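Local atomic coordinates of mannitol dehydrogenase (Pseudomonas fluorescens, PDB entry 1LJ8), a protein that probably catalyses the NAD-dependent interconversion of mannitol and fructose, as a long-chain dehydrogenase that binds NAD. Residues H41-Y45 with F261-V265; T400-L405 with A468-C472. All blocks are in the same frame, centred on the assembly; numbering follows the deposited sequence.

Contact 1 (H41-Y45 with F261-V265); sequences HQAYY and FVQWV
An aromatic cluster of H41, Y45 and W264, tied by one hydrogen bond, packs the first turn of helix 42-50 against strand 263-266 in the Rossmann part of the chain. H41 NE2 donates to the backbone carbonyl Q263 O at 2.9 Å; the oxygen lies in the imidazole plane, while the donor stands well above the carbonyl plane. On the other side of the same ring Q42 NE2 gives its hydrogen to H41 ND1 (3.0 Å), so both ring nitrogens are engaged and the ring flip is fixed; Q42 OE1 in turn bonds H38. With CG anti to the backbone N (chi1 -172°), the imidazole reaches across to the strand and sets H41 CE1 over one face of the indole, 3.4 Å from W264 CG. Helix 36-40, just before H41, carries the NAD-binding F37, whose ring stacks on H41, consistent with a second-shell place for H41 at the cofactor site. Replacing H41 by a leucine would probably leave Q42 NE2 and Q263 O without this partner. Y45 suits its place by being apolar along its ring and polar at its end: Y45 CD1 lies 3.5 Å from W264 CE3, Y45 CE1 is 3.7 Å from V262 CG2, and Y45 OH shares a water with V262 O.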
# COMPACT_ATOMS: atom_id res chain seq x y z
N HIS A 41 -6.02 5.65 7.76
CA HIS A 41 -6.34 4.35 8.36
C HIS A 41 -5.80 4.21 9.77
O HIS A 41 -6.55 4.40 10.71
CB HIS A 41 -5.80 3.26 7.40
CG HIS A 41 -6.18 1.86 7.76
ND1 HIS A 41 -5.39 1.06 8.55
CD2 HIS A 41 -7.29 1.12 7.45
CE1 HIS A 41 -5.98 -0.13 8.70
NE2 HIS A 41 -7.14 -0.11 8.05
N GLN A 42 -4.52 3.92 9.96
CA GLN A 42 -4.05 3.79 11.35
C GLN A 42 -4.17 5.07 12.17
O GLN A 42 -4.58 5.02 13.35
CB GLN A 42 -2.56 3.35 11.41
CG GLN A 42 -2.27 2.02 10.67
CD GLN A 42 -1.76 2.29 9.26
OE1 GLN A 42 -0.66 2.84 9.09
NE2 GLN A 42 -2.56 1.92 8.25
N ALA A 43 -3.81 6.23 11.60
CA ALA A 43 -3.92 7.46 12.40
C ALA A 43 -5.42 7.78 12.65
O ALA A 43 -5.79 8.33 13.70
CB ALA A 43 -3.24 8.65 11.68
N TYR A 44 -6.25 7.44 11.67
CA TYR A 44 -7.70 7.64 11.79
C TYR A 44 -8.26 6.83 13.00
O TYR A 44 -8.95 7.37 13.87
CB TYR A 44 -8.36 7.15 10.50
CG TYR A 44 -9.86 6.99 10.56
CD1 TYR A 44 -10.71 8.11 10.55
CD2 TYR A 44 -10.42 5.73 10.67
CE1 TYR A 44 -12.11 7.94 10.64
CE2 TYR A 44 -11.82 5.55 10.76
CZ TYR A 44 -12.64 6.68 10.75
OH TYR A 44 -14.01 6.51 10.82
N TYR A 45 -7.98 5.53 13.06
CA TYR A 45 -8.50 4.73 14.19
C TYR A 45 -7.91 5.15 15.52
O TYR A 45 -8.58 5.15 16.54
CB TYR A 45 -8.21 3.24 13.98
CG TYR A 45 -9.11 2.55 12.98
CD1 TYR A 45 -8.62 2.11 11.74
CD2 TYR A 45 -10.44 2.23 13.32
CE1 TYR A 45 -9.41 1.37 10.87
CE2 TYR A 45 -11.23 1.47 12.47
CZ TYR A 45 -10.70 1.05 11.23
OH TYR A 45 -11.46 0.29 10.38
N PHE A 261 -15.78 3.84 3.38
CA PHE A 261 -15.50 2.48 3.86
C PHE A 261 -14.08 2.40 4.47
O PHE A 261 -13.14 2.99 3.94
CB PHE A 261 -15.55 1.47 2.72
CG PHE A 261 -15.26 0.05 3.17
CD1 PHE A 261 -16.23 -0.70 3.83
CD2 PHE A 261 -13.99 -0.50 2.98
CE1 PHE A 261 -15.94 -2.00 4.29
CE2 PHE A 261 -13.69 -1.81 3.45
CZ PHE A 261 -14.66 -2.55 4.10
N VAL A 262 -13.95 1.64 5.55
CA VAL A 262 -12.65 1.42 6.20
C VAL A 262 -12.73 0.14 7.05
O VAL A 262 -13.73 -0.14 7.73
CB VAL A 262 -12.24 2.66 7.08
CG1 VAL A 262 -13.28 2.93 8.15
CG2 VAL A 262 -10.82 2.47 7.66
N GLN A 263 -11.68 -0.66 6.99
CA GLN A 263 -11.68 -1.89 7.77
C GLN A 263 -10.24 -2.24 8.17
O GLN A 263 -9.30 -1.91 7.46
CB GLN A 263 -12.32 -3.04 6.94
CG GLN A 263 -12.42 -4.35 7.72
CD GLN A 263 -13.28 -5.39 6.98
OE1 GLN A 263 -13.36 -5.37 5.75
NE2 GLN A 263 -13.88 -6.32 7.73
N TRP A 264 -10.10 -2.90 9.31
CA TRP A 264 -8.77 -3.32 9.78
C TRP A 264 -9.01 -4.62 10.56
O TRP A 264 -9.74 -4.60 11.54
CB TRP A 264 -8.22 -2.26 10.75
CG TRP A 264 -6.76 -2.40 11.09
CD1 TRP A 264 -5.90 -3.38 10.68
CD2 TRP A 264 -6.00 -1.51 11.91
NE1 TRP A 264 -4.62 -3.12 11.18
CE2 TRP A 264 -4.67 -1.99 11.94
CE3 TRP A 264 -6.32 -0.33 12.62
CZ2 TRP A 264 -3.65 -1.33 12.65
CZ3 TRP A 264 -5.31 0.33 13.33
CH2 TRP A 264 -3.98 -0.17 13.34
N VAL A 265 -8.44 -5.71 10.08
CA VAL A 265 -8.53 -6.96 10.83
C VAL A 265 -7.06 -7.30 11.15
O VAL A 265 -6.23 -7.35 10.25
CB VAL A 265 -9.15 -8.07 10.01
CG1 VAL A 265 -9.30 -9.31 10.97
CG2 VAL A 265 -10.51 -7.63 9.44
O HOH W 1 -14.00 -0.02 10.95

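Contact 2 (T400-L405 with A468-C472); sequences TERAAL and AFERC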
# COMPACT_ATOMS: atom_id res chain seq x y z
N THR A 400 -5.33 -18.68 -19.25
CA THR A 400 -4.56 -17.55 -18.68
C THR A 400 -4.80 -16.22 -19.40
O THR A 400 -4.25 -15.19 -18.98
CB THR A 400 -3.02 -17.79 -18.74
OG1 THR A 400 -2.58 -17.89 -20.10
CG2 THR A 400 -2.66 -19.09 -17.97
N GLU A 401 -5.60 -16.24 -20.45
CA GLU A 401 -5.78 -15.05 -21.27
C GLU A 401 -6.16 -13.76 -20.57
O GLU A 401 -5.59 -12.71 -20.88
CB GLU A 401 -6.79 -15.32 -22.38
CG GLU A 401 -6.49 -14.49 -23.60
CD GLU A 401 -5.80 -15.35 -24.65
OE1 GLU A 401 -5.32 -16.47 -24.30
OE2 GLU A 401 -5.73 -14.91 -25.80
N ARG A 402 -7.14 -13.81 -19.66
CA ARG A 402 -7.52 -12.58 -18.98
C ARG A 402 -6.38 -12.06 -18.12
O ARG A 402 -6.18 -10.84 -18.04
CB ARG A 402 -8.73 -12.77 -18.09
CG ARG A 402 -10.08 -13.07 -18.86
CD ARG A 402 -11.16 -13.44 -17.84
NE ARG A 402 -10.92 -14.79 -17.33
CZ ARG A 402 -11.30 -15.92 -17.94
NH1 ARG A 402 -11.98 -15.90 -19.10
NH2 ARG A 402 -10.93 -17.08 -17.44
N ALA A 403 -5.65 -12.96 -17.46
CA ALA A 403 -4.55 -12.51 -16.59
C ALA A 403 -3.36 -12.05 -17.43
O ALA A 403 -2.63 -11.11 -17.07
CB ALA A 403 -4.13 -13.64 -15.63
N ALA A 404 -3.16 -12.73 -18.57
CA ALA A 404 -2.07 -12.35 -19.47
C ALA A 404 -2.31 -10.95 -20.01
O ALA A 404 -1.36 -10.21 -20.24
CB ALA A 404 -1.94 -13.38 -20.69
N LEU A 405 -3.57 -10.59 -20.20
CA LEU A 405 -3.88 -9.25 -20.73
C LEU A 405 -3.41 -8.17 -19.75
O LEU A 405 -3.00 -7.10 -20.19
CB LEU A 405 -5.41 -9.10 -21.01
CG LEU A 405 -5.85 -7.72 -21.54
CD1 LEU A 405 -5.17 -7.47 -22.93
CD2 LEU A 405 -7.39 -7.67 -21.68
N ALA A 468 -0.38 -16.37 -24.92
CA ALA A 468 -1.50 -15.50 -24.56
C ALA A 468 -1.00 -14.05 -24.40
O ALA A 468 -1.64 -13.10 -24.84
CB ALA A 468 -2.15 -15.99 -23.26
N PHE A 469 0.15 -13.90 -23.76
CA PHE A 469 0.74 -12.57 -23.58
C PHE A 469 1.04 -11.93 -24.92
O PHE A 469 0.72 -10.77 -25.14
CB PHE A 469 2.04 -12.69 -22.76
CG PHE A 469 2.84 -11.42 -22.75
CD1 PHE A 469 2.52 -10.40 -21.86
CD2 PHE A 469 3.85 -11.23 -23.67
CE1 PHE A 469 3.20 -9.21 -21.89
CE2 PHE A 469 4.55 -10.02 -23.72
CZ PHE A 469 4.22 -9.00 -22.81
N GLU A 470 1.62 -12.70 -25.84
CA GLU A 470 1.94 -12.14 -27.14
C GLU A 470 0.70 -11.77 -27.96
O GLU A 470 0.71 -10.73 -28.63
CB GLU A 470 2.84 -13.12 -27.91
CG GLU A 470 4.25 -13.19 -27.30
CD GLU A 470 5.19 -14.11 -28.04
OE1 GLU A 470 4.74 -14.83 -28.95
OE2 GLU A 470 6.39 -14.13 -27.70
N ARG A 471 -0.35 -12.60 -27.91
CA ARG A 471 -1.63 -12.34 -28.61
C ARG A 471 -2.22 -11.02 -28.05
O ARG A 471 -2.67 -10.13 -28.80
CB ARG A 471 -2.70 -13.42 -28.29
CG ARG A 471 -2.49 -14.77 -28.89
CD ARG A 471 -3.76 -15.59 -28.77
NE ARG A 471 -4.01 -16.17 -27.44
CZ ARG A 471 -3.45 -17.31 -27.02
NH1 ARG A 471 -2.62 -17.97 -27.81
NH2 ARG A 471 -3.78 -17.83 -25.86
N CYS A 472 -2.26 -10.94 -26.74
CA CYS A 472 -2.81 -9.76 -26.06
C CYS A 472 -2.06 -8.50 -26.40
O CYS A 472 -2.67 -7.46 -26.72
CB CYS A 472 -2.84 -9.96 -24.51
SG CYS A 472 -4.14 -11.15 -23.98
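E401 OE1 is gripped most closely by R471 NH2, at 2.6 Å, and more loosely by K491 in a long, weak ion pair. R471 meets the carboxylate side-on: its NE bonds E401 OE2 at 2.7 Å, nearly straight, and each oxygen uses its syn lone pair. The two flat groups are almost coplanar, 14° apart, and the paired bonds hold both against rotation. A bend in the glutamate chain at chi2 (101°) turns the carboxylate to the arginine and brings E401 OE1 against the methyl of A468. Beneath this salt bridge the side chains are small, and the axes of segments 401-405 and 468-472 approach to 8.4 Å and cross at -60°. A404 CB meets A468 CB at 3.7 Å, two methyls that suit so close an approach. C472 points into the contact, its CB 3.8 Å from L405 CD1, and the slim, weakly polar sulfur fits beside the backbone of E401 and L405. Helix 401-413 is thus packed between several neighbours: helix 463-488 takes this face, A403 rests on helix 387-396, and R402 reaches helix 325-339, where it forms a salt bridge with D338.

Overall arrangement
The two contacts lie on opposite sides of the chain's centre, their own centres 36 Å apart and their nearest atoms about 24 Å apart, and they share no helix or strand. Along the sequence they come in series: contact 1 closes within the Rossmann domain before contact 2 opens within the C-terminal one. Contact 1 joins a helix to a strand of the small sheet 227-230, 263-266 and 283-284, close to the NAD site, whereas contact 2 joins two helices with no strand in the chain between them, away from the known NAD-binding residues. Each therefore ties together parts of its own region that are distant along the sequence, one beside the cofactor, the other within the helical C-terminal part.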